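Local coordinates for Glyco_hydro_cc domain-containing protein (Blastomyces gilchristii, PDB 6UB0), which probably hydrolyses beta-1,3-glucan from the chain end as a curdlan-specific exo-glucanase of glycoside hydrolase family 128, and here holds laminaribiose in its -2 and -1 subsites, at residues K68-F73 with A102-G107; A92-M97 with A131-I136; W122-L127 with I161-K166. All blocks are in the same frame, centred on the assembly; numbering follows the deposited sequence.

Interaction 1. Residues K68-F73 with A102-G107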
loop_
_atom_site.group_PDB
_atom_site.type_symbol
_atom_site.label_atom_id
_atom_site.label_comp_id
_atom_site.label_asym_id
_atom_site.label_seq_id
_atom_site.Cartn_x
_atom_site.Cartn_y
_atom_site.Cartn_z
ATOM N N LYS A 68 -1.490 11.853 -7.965
ATOM C CA LYS A 68 -0.288 12.504 -7.392
ATOM C C LYS A 68 0.792 11.453 -7.110
ATOM O O LYS A 68 1.893 11.826 -6.711
ATOM C CB LYS A 68 -0.708 13.274 -6.142
ATOM C CG LYS A 68 -1.837 14.269 -6.418
ATOM C CD LYS A 68 -2.546 14.784 -5.202
ATOM C CE LYS A 68 -1.974 16.090 -4.693
ATOM N NZ LYS A 68 -3.041 16.940 -4.117
ATOM N N ASN A 69 0.450 10.180 -7.207
ATOM C CA ASN A 69 1.266 9.124 -6.565
ATOM C C ASN A 69 1.286 7.894 -7.461
ATOM O O ASN A 69 0.315 7.636 -8.141
ATOM C CB ASN A 69 0.735 8.709 -5.186
ATOM C CG ASN A 69 0.864 9.773 -4.125
ATOM O OD1 ASN A 69 1.946 10.024 -3.651
ATOM N ND2 ASN A 69 -0.233 10.449 -3.778
ATOM N N LEU A 70 2.395 7.159 -7.443
ATOM C CA LEU A 70 2.502 5.888 -8.174
ATOM C C LEU A 70 3.118 4.858 -7.230
ATOM O O LEU A 70 4.124 5.196 -6.552
ATOM C CB LEU A 70 3.405 6.019 -9.394
ATOM C CG LEU A 70 2.954 7.012 -10.460
ATOM C CD1 LEU A 70 4.051 7.190 -11.490
ATOM C CD2 LEU A 70 1.664 6.559 -11.105
ATOM N N LEU A 71 2.641 3.626 -7.307
ATOM C CA LEU A 71 3.188 2.498 -6.474
ATOM C C LEU A 71 3.962 1.498 -7.345
ATOM O O LEU A 71 3.501 1.155 -8.468
ATOM C CB LEU A 71 2.082 1.716 -5.763
ATOM C CG LEU A 71 1.337 2.451 -4.673
ATOM C CD1 LEU A 71 -0.034 1.839 -4.470
ATOM C CD2 LEU A 71 2.107 2.541 -3.361
ATOM N N ALA A 72 4.999 0.908 -6.758
ATOM C CA ALA A 72 5.828 -0.097 -7.444
ATOM C C ALA A 72 5.387 -1.506 -7.036
ATOM O O ALA A 72 4.292 -1.641 -6.465
ATOM C CB ALA A 72 7.273 0.151 -7.130
ATOM N N PHE A 73 6.251 -2.502 -7.263
ATOM C CA PHE A 73 5.900 -3.934 -7.346
ATOM C C PHE A 73 5.242 -4.408 -6.038
ATOM O O PHE A 73 5.544 -3.949 -4.932
ATOM C CB PHE A 73 7.159 -4.725 -7.721
ATOM C CG PHE A 73 8.103 -3.920 -8.602
ATOM C CD1 PHE A 73 7.718 -3.504 -9.873
ATOM C CD2 PHE A 73 9.377 -3.569 -8.152
ATOM C CE1 PHE A 73 8.569 -2.767 -10.693
ATOM C CE2 PHE A 73 10.238 -2.830 -8.978
ATOM C CZ PHE A 73 9.823 -2.416 -10.229
ATOM N N ALA A 102 9.334 13.644 -11.380
ATOM C CA ALA A 102 9.046 15.094 -11.474
ATOM C C ALA A 102 7.527 15.317 -11.359
ATOM O O ALA A 102 7.116 16.353 -10.821
ATOM C CB ALA A 102 9.643 15.666 -12.743
ATOM N N ARG A 103 6.723 14.327 -11.753
ATOM C CA ARG A 103 5.258 14.482 -11.912
ATOM C C ARG A 103 4.480 13.696 -10.847
ATOM O O ARG A 103 3.288 13.894 -10.707
ATOM C CB ARG A 103 4.907 14.153 -13.364
ATOM C CG ARG A 103 5.288 15.297 -14.299
ATOM C CD ARG A 103 5.319 15.015 -15.803
ATOM N NE ARG A 103 5.855 13.720 -16.234
ATOM C CZ ARG A 103 5.244 12.890 -17.076
ATOM N NH1 ARG A 103 4.049 13.196 -17.560
ATOM N NH2 ARG A 103 5.803 11.716 -17.367
ATOM N N ALA A 104 5.136 12.884 -10.036
ATOM C CA ALA A 104 4.401 12.048 -9.075
ATOM C C ALA A 104 5.349 11.595 -7.974
ATOM O O ALA A 104 6.607 11.502 -8.222
ATOM C CB ALA A 104 3.787 10.896 -9.831
ATOM N N ARG A 105 4.761 11.372 -6.803
ATOM C CA ARG A 105 5.477 10.773 -5.668
ATOM C C ARG A 105 5.484 9.259 -5.929
ATOM O O ARG A 105 4.499 8.738 -6.515
ATOM C CB ARG A 105 4.839 11.269 -4.377
ATOM C CG ARG A 105 4.724 12.780 -4.333
ATOM C CD ARG A 105 4.124 13.222 -3.032
ATOM N NE ARG A 105 4.995 12.861 -1.935
ATOM C CZ ARG A 105 4.703 11.941 -1.026
ATOM N NH1 ARG A 105 3.561 11.282 -1.103
ATOM N NH2 ARG A 105 5.575 11.646 -0.076
ATOM N N LEU A 106 6.658 8.660 -5.747
ATOM C CA LEU A 106 6.948 7.257 -6.091
ATOM C C LEU A 106 7.033 6.461 -4.788
ATOM O O LEU A 106 7.774 6.876 -3.821
ATOM C CB LEU A 106 8.248 7.211 -6.892
ATOM C CG LEU A 106 8.253 8.077 -8.149
ATOM C CD1 LEU A 106 9.575 7.955 -8.924
ATOM C CD2 LEU A 106 7.062 7.741 -9.037
ATOM N N GLY A 107 6.272 5.363 -4.740
ATOM C CA GLY A 107 6.231 4.450 -3.596
ATOM C C GLY A 107 7.056 3.221 -3.873
ATOM O O GLY A 107 7.021 2.718 -4.975
#

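Interaction 2. Residues A92-M97 with A131-I136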
loop_
_atom_site.group_PDB
_atom_site.type_symbol
_atom_site.label_atom_id
_atom_site.label_comp_id
_atom_site.label_asym_id
_atom_site.label_seq_id
_atom_site.Cartn_x
_atom_site.Cartn_y
_atom_site.Cartn_z
ATOM N N ALA A 92 14.631 -2.407 -12.383
ATOM C CA ALA A 92 13.323 -2.146 -13.016
ATOM C C ALA A 92 12.707 -0.892 -12.389
ATOM O O ALA A 92 11.889 -0.246 -13.066
ATOM C CB ALA A 92 12.444 -3.352 -12.873
ATOM N N TYR A 93 13.050 -0.608 -11.122
ATOM C CA TYR A 93 12.530 0.584 -10.416
ATOM C C TYR A 93 13.093 1.789 -11.146
ATOM O O TYR A 93 12.286 2.569 -11.674
ATOM C CB TYR A 93 12.926 0.692 -8.942
ATOM C CG TYR A 93 12.128 1.744 -8.209
ATOM C CD1 TYR A 93 10.875 1.475 -7.654
ATOM C CD2 TYR A 93 12.617 3.035 -8.071
ATOM C CE1 TYR A 93 10.139 2.466 -6.994
ATOM C CE2 TYR A 93 11.896 4.026 -7.423
ATOM C CZ TYR A 93 10.655 3.752 -6.876
ATOM O OH TYR A 93 10.017 4.793 -6.251
ATOM N N GLN A 94 14.434 1.857 -11.165
ATOM C CA GLN A 94 15.227 2.961 -11.756
ATOM C C GLN A 94 14.742 3.185 -13.169
ATOM O O GLN A 94 14.588 4.372 -13.535
ATOM C CB GLN A 94 16.715 2.647 -11.720
ATOM C CG GLN A 94 17.303 3.072 -10.394
ATOM C CD GLN A 94 18.755 2.718 -10.339
ATOM O OE1 GLN A 94 19.587 3.368 -10.965
ATOM N NE2 GLN A 94 19.057 1.698 -9.572
ATOM N N LYS A 95 14.507 2.093 -13.893
ATOM C CA LYS A 95 14.035 2.112 -15.300
ATOM C C LYS A 95 12.606 2.659 -15.419
ATOM O O LYS A 95 12.401 3.516 -16.286
ATOM C CB LYS A 95 14.114 0.737 -15.962
ATOM C CG LYS A 95 13.689 0.700 -17.427
ATOM C CD LYS A 95 14.199 -0.557 -18.161
ATOM C CE LYS A 95 13.249 -1.058 -19.237
ATOM N NZ LYS A 95 13.453 -0.397 -20.558
ATOM N N TYR A 96 11.653 2.134 -14.649
ATOM C CA TYR A 96 10.199 2.222 -14.951
ATOM C C TYR A 96 9.503 3.229 -14.021
ATOM O O TYR A 96 8.486 3.797 -14.436
ATOM C CB TYR A 96 9.542 0.836 -14.871
ATOM C CG TYR A 96 9.769 -0.052 -16.073
ATOM C CD1 TYR A 96 9.143 0.219 -17.276
ATOM C CD2 TYR A 96 10.546 -1.203 -15.990
ATOM C CE1 TYR A 96 9.316 -0.593 -18.386
ATOM C CE2 TYR A 96 10.719 -2.042 -17.087
ATOM C CZ TYR A 96 10.105 -1.728 -18.297
ATOM O OH TYR A 96 10.278 -2.509 -19.424
ATOM N N MET A 97 10.041 3.479 -12.825
ATOM C CA MET A 97 9.470 4.451 -11.858
ATOM C C MET A 97 10.204 5.824 -11.874
ATOM O O MET A 97 9.497 6.866 -11.958
ATOM C CB MET A 97 9.496 3.825 -10.467
ATOM C CG MET A 97 8.776 2.459 -10.433
ATOM S SD MET A 97 6.960 2.530 -10.475
ATOM C CE MET A 97 6.606 3.559 -9.049
ATOM N N ALA A 131 21.306 2.081 -4.464
ATOM C CA ALA A 131 22.591 2.815 -4.441
ATOM C C ALA A 131 22.323 4.335 -4.555
ATOM O O ALA A 131 23.068 5.057 -5.288
ATOM C CB ALA A 131 23.475 2.278 -5.544
ATOM N N GLY A 132 21.281 4.807 -3.849
ATOM C CA GLY A 132 20.820 6.210 -3.848
ATOM C C GLY A 132 20.309 6.706 -5.198
ATOM O O GLY A 132 20.135 7.896 -5.292
ATOM N N ASN A 133 20.063 5.855 -6.202
ATOM C CA ASN A 133 19.589 6.274 -7.555
ATOM C C ASN A 133 18.115 5.891 -7.781
ATOM O O ASN A 133 17.564 6.186 -8.884
ATOM C CB ASN A 133 20.380 5.632 -8.697
ATOM C CG ASN A 133 21.878 5.869 -8.652
ATOM O OD1 ASN A 133 22.368 6.979 -8.396
ATOM N ND2 ASN A 133 22.620 4.819 -8.948
ATOM N N CYS A 134 17.495 5.183 -6.832
ATOM C CA CYS A 134 16.034 4.928 -6.869
ATOM C C CYS A 134 15.397 6.217 -6.297
ATOM O O CYS A 134 15.768 6.642 -5.178
ATOM C CB CYS A 134 15.645 3.622 -6.161
ATOM S SG CYS A 134 16.109 2.048 -6.970
ATOM N N LYS A 135 14.509 6.847 -7.059
ATOM C CA LYS A 135 13.755 8.070 -6.646
ATOM C C LYS A 135 12.472 7.644 -5.918
ATOM O O LYS A 135 11.491 7.314 -6.587
ATOM C CB LYS A 135 13.454 8.955 -7.858
ATOM C CG LYS A 135 14.687 9.682 -8.398
ATOM C CD LYS A 135 14.448 10.513 -9.633
ATOM C CE LYS A 135 15.700 11.161 -10.167
ATOM N NZ LYS A 135 15.862 10.807 -11.588
ATOM N N ILE A 136 12.532 7.629 -4.587
ATOM C CA ILE A 136 11.509 7.009 -3.693
ATOM C C ILE A 136 11.066 8.066 -2.689
ATOM O O ILE A 136 11.900 8.488 -1.866
ATOM C CB ILE A 136 12.029 5.750 -2.967
ATOM C CG1 ILE A 136 12.544 4.681 -3.935
ATOM C CG2 ILE A 136 10.942 5.182 -2.061
ATOM C CD1 ILE A 136 13.492 3.676 -3.312
#

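Interaction 3. Residues W122-L127 with I161-K166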
loop_
_atom_site.group_PDB
_atom_site.type_symbol
_atom_site.label_atom_id
_atom_site.label_comp_id
_atom_site.label_asym_id
_atom_site.label_seq_id
_atom_site.Cartn_x
_atom_site.Cartn_y
_atom_site.Cartn_z
ATOM N N TRP A 122 14.413 -7.730 2.530
ATOM C CA TRP A 122 14.327 -7.524 1.068
ATOM C C TRP A 122 14.349 -6.022 0.804
ATOM O O TRP A 122 15.080 -5.568 -0.135
ATOM C CB TRP A 122 13.114 -8.223 0.469
ATOM C CG TRP A 122 13.099 -8.172 -1.026
ATOM C CD1 TRP A 122 13.339 -9.173 -1.919
ATOM C CD2 TRP A 122 12.695 -7.040 -1.810
ATOM N NE1 TRP A 122 13.213 -8.731 -3.212
ATOM C CE2 TRP A 122 12.815 -7.413 -3.176
ATOM C CE3 TRP A 122 12.320 -5.737 -1.489
ATOM C CZ2 TRP A 122 12.516 -6.526 -4.206
ATOM C CZ3 TRP A 122 12.080 -4.856 -2.510
ATOM C CH2 TRP A 122 12.140 -5.255 -3.842
ATOM N N MET A 123 13.588 -5.240 1.578
ATOM C CA MET A 123 13.595 -3.767 1.390
ATOM C C MET A 123 15.038 -3.268 1.528
ATOM O O MET A 123 15.468 -2.467 0.676
ATOM C CB MET A 123 12.707 -3.022 2.392
ATOM C CG MET A 123 12.345 -1.629 1.915
ATOM S SD MET A 123 11.407 -1.578 0.365
ATOM C CE MET A 123 9.737 -1.779 1.033
ATOM N N GLN A 124 15.783 -3.731 2.526
ATOM C CA GLN A 124 17.146 -3.167 2.725
ATOM C C GLN A 124 18.072 -3.570 1.556
ATOM O O GLN A 124 18.822 -2.702 1.039
ATOM C CB GLN A 124 17.713 -3.529 4.078
ATOM C CG GLN A 124 18.957 -2.696 4.329
ATOM C CD GLN A 124 19.498 -2.878 5.712
ATOM O OE1 GLN A 124 18.907 -2.445 6.694
ATOM N NE2 GLN A 124 20.674 -3.471 5.778
ATOM N N GLY A 125 17.947 -4.813 1.087
ATOM C CA GLY A 125 18.658 -5.349 -0.095
ATOM C C GLY A 125 18.316 -4.554 -1.337
ATOM O O GLY A 125 19.214 -4.137 -2.102
ATOM N N PHE A 126 17.039 -4.316 -1.544
ATOM C CA PHE A 126 16.582 -3.387 -2.582
ATOM C C PHE A 126 17.132 -1.967 -2.335
ATOM O O PHE A 126 17.614 -1.329 -3.304
ATOM C CB PHE A 126 15.058 -3.402 -2.603
ATOM C CG PHE A 126 14.466 -2.312 -3.439
ATOM C CD1 PHE A 126 14.404 -2.458 -4.808
ATOM C CD2 PHE A 126 13.968 -1.154 -2.860
ATOM C CE1 PHE A 126 13.858 -1.469 -5.606
ATOM C CE2 PHE A 126 13.410 -0.176 -3.649
ATOM C CZ PHE A 126 13.339 -0.332 -5.015
ATOM N N LEU A 127 17.050 -1.445 -1.110
ATOM C CA LEU A 127 17.537 -0.069 -0.851
ATOM C C LEU A 127 19.068 -0.017 -1.049
ATOM O O LEU A 127 19.581 0.986 -1.592
ATOM C CB LEU A 127 17.105 0.303 0.560
ATOM C CG LEU A 127 15.599 0.514 0.713
ATOM C CD1 LEU A 127 15.250 0.911 2.134
ATOM C CD2 LEU A 127 15.098 1.545 -0.265
ATOM N N ILE A 161 9.534 2.257 9.078
ATOM C CA ILE A 161 9.772 3.728 9.154
ATOM C C ILE A 161 11.269 4.000 9.402
ATOM O O ILE A 161 11.837 4.864 8.732
ATOM C CB ILE A 161 8.900 4.366 10.251
ATOM C CG1 ILE A 161 7.415 4.326 9.874
ATOM C CG2 ILE A 161 9.387 5.771 10.508
ATOM C CD1 ILE A 161 6.434 4.498 11.017
ATOM N N ALA A 162 11.846 3.304 10.387
ATOM C CA ALA A 162 13.258 3.429 10.770
ATOM C C ALA A 162 14.062 3.051 9.528
ATOM O O ALA A 162 14.942 3.846 9.109
ATOM C CB ALA A 162 13.544 2.537 11.963
ATOM N N LEU A 163 13.708 1.937 8.893
ATOM C CA LEU A 163 14.467 1.470 7.705
ATOM C C LEU A 163 14.454 2.564 6.625
ATOM O O LEU A 163 15.553 2.922 6.129
ATOM C CB LEU A 163 13.925 0.148 7.172
ATOM C CG LEU A 163 14.694 -0.355 5.952
ATOM C CD1 LEU A 163 16.180 -0.540 6.290
ATOM C CD2 LEU A 163 14.093 -1.641 5.398
ATOM N N GLY A 164 13.276 3.115 6.302
ATOM C CA GLY A 164 13.109 4.170 5.268
ATOM C C GLY A 164 13.937 5.420 5.561
ATOM O O GLY A 164 14.634 5.941 4.630
ATOM N N GLN A 165 13.904 5.882 6.812
ATOM C CA GLN A 165 14.622 7.106 7.262
ATOM C C GLN A 165 16.137 6.890 7.146
ATOM O O GLN A 165 16.789 7.805 6.604
ATOM C CB GLN A 165 14.096 7.529 8.633
ATOM C CG GLN A 165 12.642 7.956 8.514
ATOM C CD GLN A 165 11.977 8.346 9.807
ATOM O OE1 GLN A 165 12.589 8.319 10.876
ATOM N NE2 GLN A 165 10.706 8.718 9.716
ATOM N N LYS A 166 16.659 5.713 7.521
ATOM C CA LYS A 166 18.115 5.425 7.398
ATOM C C LYS A 166 18.519 5.666 5.933
ATOM O O LYS A 166 19.585 6.254 5.720
ATOM C CB LYS A 166 18.477 4.029 7.937
ATOM C CG LYS A 166 19.946 3.632 7.806
ATOM C CD LYS A 166 20.485 2.687 8.878
ATOM C CE LYS A 166 19.723 1.382 8.984
ATOM N NZ LYS A 166 19.461 0.760 7.663
#

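Interaction 1. Residues K68-F73 with A102-G107
With chi1 at -68° in N69 and -52° in R105, both CG atoms stand anti to the carbonyl carbon, and the two side chains lie side by side on one face of the sheet. OD1 of N69 rests 3.2 Å from CB of R105; the arginine chain bends at chi3, and its NH1 makes a weak, long bond of 3.3 Å to N69 OD1, the amide and guanidinium planes nearly perpendicular. The stronger polar partners are E41 for N69 ND2 and E204 for R105 NH1; asparagine and arginine suit this place because each can serve two partners.

In the backbone, the strands run parallel in register: R105 N donates to K68 O, L70 N to R105 O at 2.8 Å, and G107 N to L70 O at 2.8 Å. A weaker bond from A72 N to G107 O closes the row. On the other face L70 CD1 meets L106 CD2 at 3.9 Å, while the branch-point methine CG of L70 lies against the small methyl of A104. G107, lacking a side chain, sits beside L71, where a CB would crowd L71 CD2. Strands 69-71 and 105-111, joined through helix 86-96, make a beta-alpha-beta unit of the TIM-barrel catalytic core.

Interaction 2. Residues A92-M97 with A131-I136
Y93 of helix 86-96 lies against C134, K135 and I136 in the loop that joins helix 119-130 to strand 138-146, a contact on the outer, helical layer of the TIM barrel. CG of Y93 stands anti to the backbone N (chi1 -167°), and the ring runs from the helix toward the loop. CB of Y93 begins the contact, 4.0 Å from SG of C134. Next along, CD2 of Y93 packs 3.6 Å from C134 CB. The sulfur itself lies oblique to the ring, its line to the ring centre 56° off the normal, a Cys sulfur-aromatic contact. Further out, CE2 of Y93 passes 3.4 Å from K135 O, which lies at the ring edge, and both CE2 and CZ meet CG1 of I136 at 3.6 Å. At the tip the Y93 hydroxyl, OH, donates to K135 O at 2.9 Å, from above the carbonyl plane and 41° out of it. Tyrosine suits the place because its ring offers a long apolar flank to cysteine and isoleucine while its OH satisfies a loop carbonyl. From within the same segment M97 CB sits over the centre of one ring face.

C134 is tied by a disulfide to C130 at the end of helix 119-130, which fixes the sulfur that Y93 and Q94 touch. N98 adds two further bonds to the loop backbone, through N133 O and K135 N, and I136 also packs on F126 and L127 of that helix.

Nearer the surface, Q94 extends beyond CG across N133. Its aliphatic part serves as apolar cover: CG of Q94 lies 3.8 Å from C134 SG. The polar end comes up beside the asparagine's methylene, where Q94 OE1 stands 3.3 Å from N133 CB.

Interaction 3. Residues W122-L127 with I161-K166
Two neighbouring helices of the TIM-barrel shell, 119-130 and 150-166, pack side by side here, as expected for helices that each follow a barrel strand and so run the same way. The short segments are nearly parallel, 8° apart, with their axes 10.8 Å from one another at closest approach. That separation is wide enough for a large aliphatic side chain to fill it, and L163 does so.

L163 points toward the other helix, with CG anti to its backbone N (chi1 -180°), and its branches divide the work. CD2 of L163 goes to M123, 3.6 Å from the CB and a little farther from CG. CD1 goes to the other flank, against CB and CG of Q124, and comes within 3.4 Å of Q124 OE1. The branch point itself, L163 CG, meets CD1 of L127 at 4.1 Å. M123, Q124 and L127 thus line one side of the leucine, three residues of one helix face against a single side chain. Leucine fits because its two methyls can part to either neighbour, and L127 because it brings one methyl, CD1, against the branch point. M123 starts toward L163, but its chain bends at chi2 and chi3 and its end leads away; the side chain also touches S108 and V111 of strand 105-111, and a flexible thioether chain can join the helix interface to the sheet in this way.

On the solvent side the lysine chain of K166, bent at chi3 and chi4, has NZ 3.4 Å from Q124 OE1, a weak hydrogen bond. Y167 lies against both Q124 and L127. The chemistry is therefore chiefly that of apolar burial: dispersion and exclusion of water probably hold the helices together, with the long, weak bond from the lysine NZ probably a minor addition.

In the fold
All three contacts lie in the catalytic core. Interaction 1 joins two neighbouring parallel strands of the barrel, 69-71 and 105-111; interaction 2 packs helix 86-96, which connects them in a beta-alpha-beta unit, on the loop before strand 138-146; interaction 3 pairs helices 119-130 and 150-166. Interactions 1 and 2 have centres about 11 Å apart and touch, L106 and A72 packing on Y93. Interactions 2 and 3, 14 Å apart, meet through F126, which touches Y93, C134 and I136. Interactions 1 and 3, 17 Å apart, do not touch. Along the chain, 1 closes before 3 opens, while 2 alternates with each. Together they run from strands to outer helices of the glycan-binding barrel.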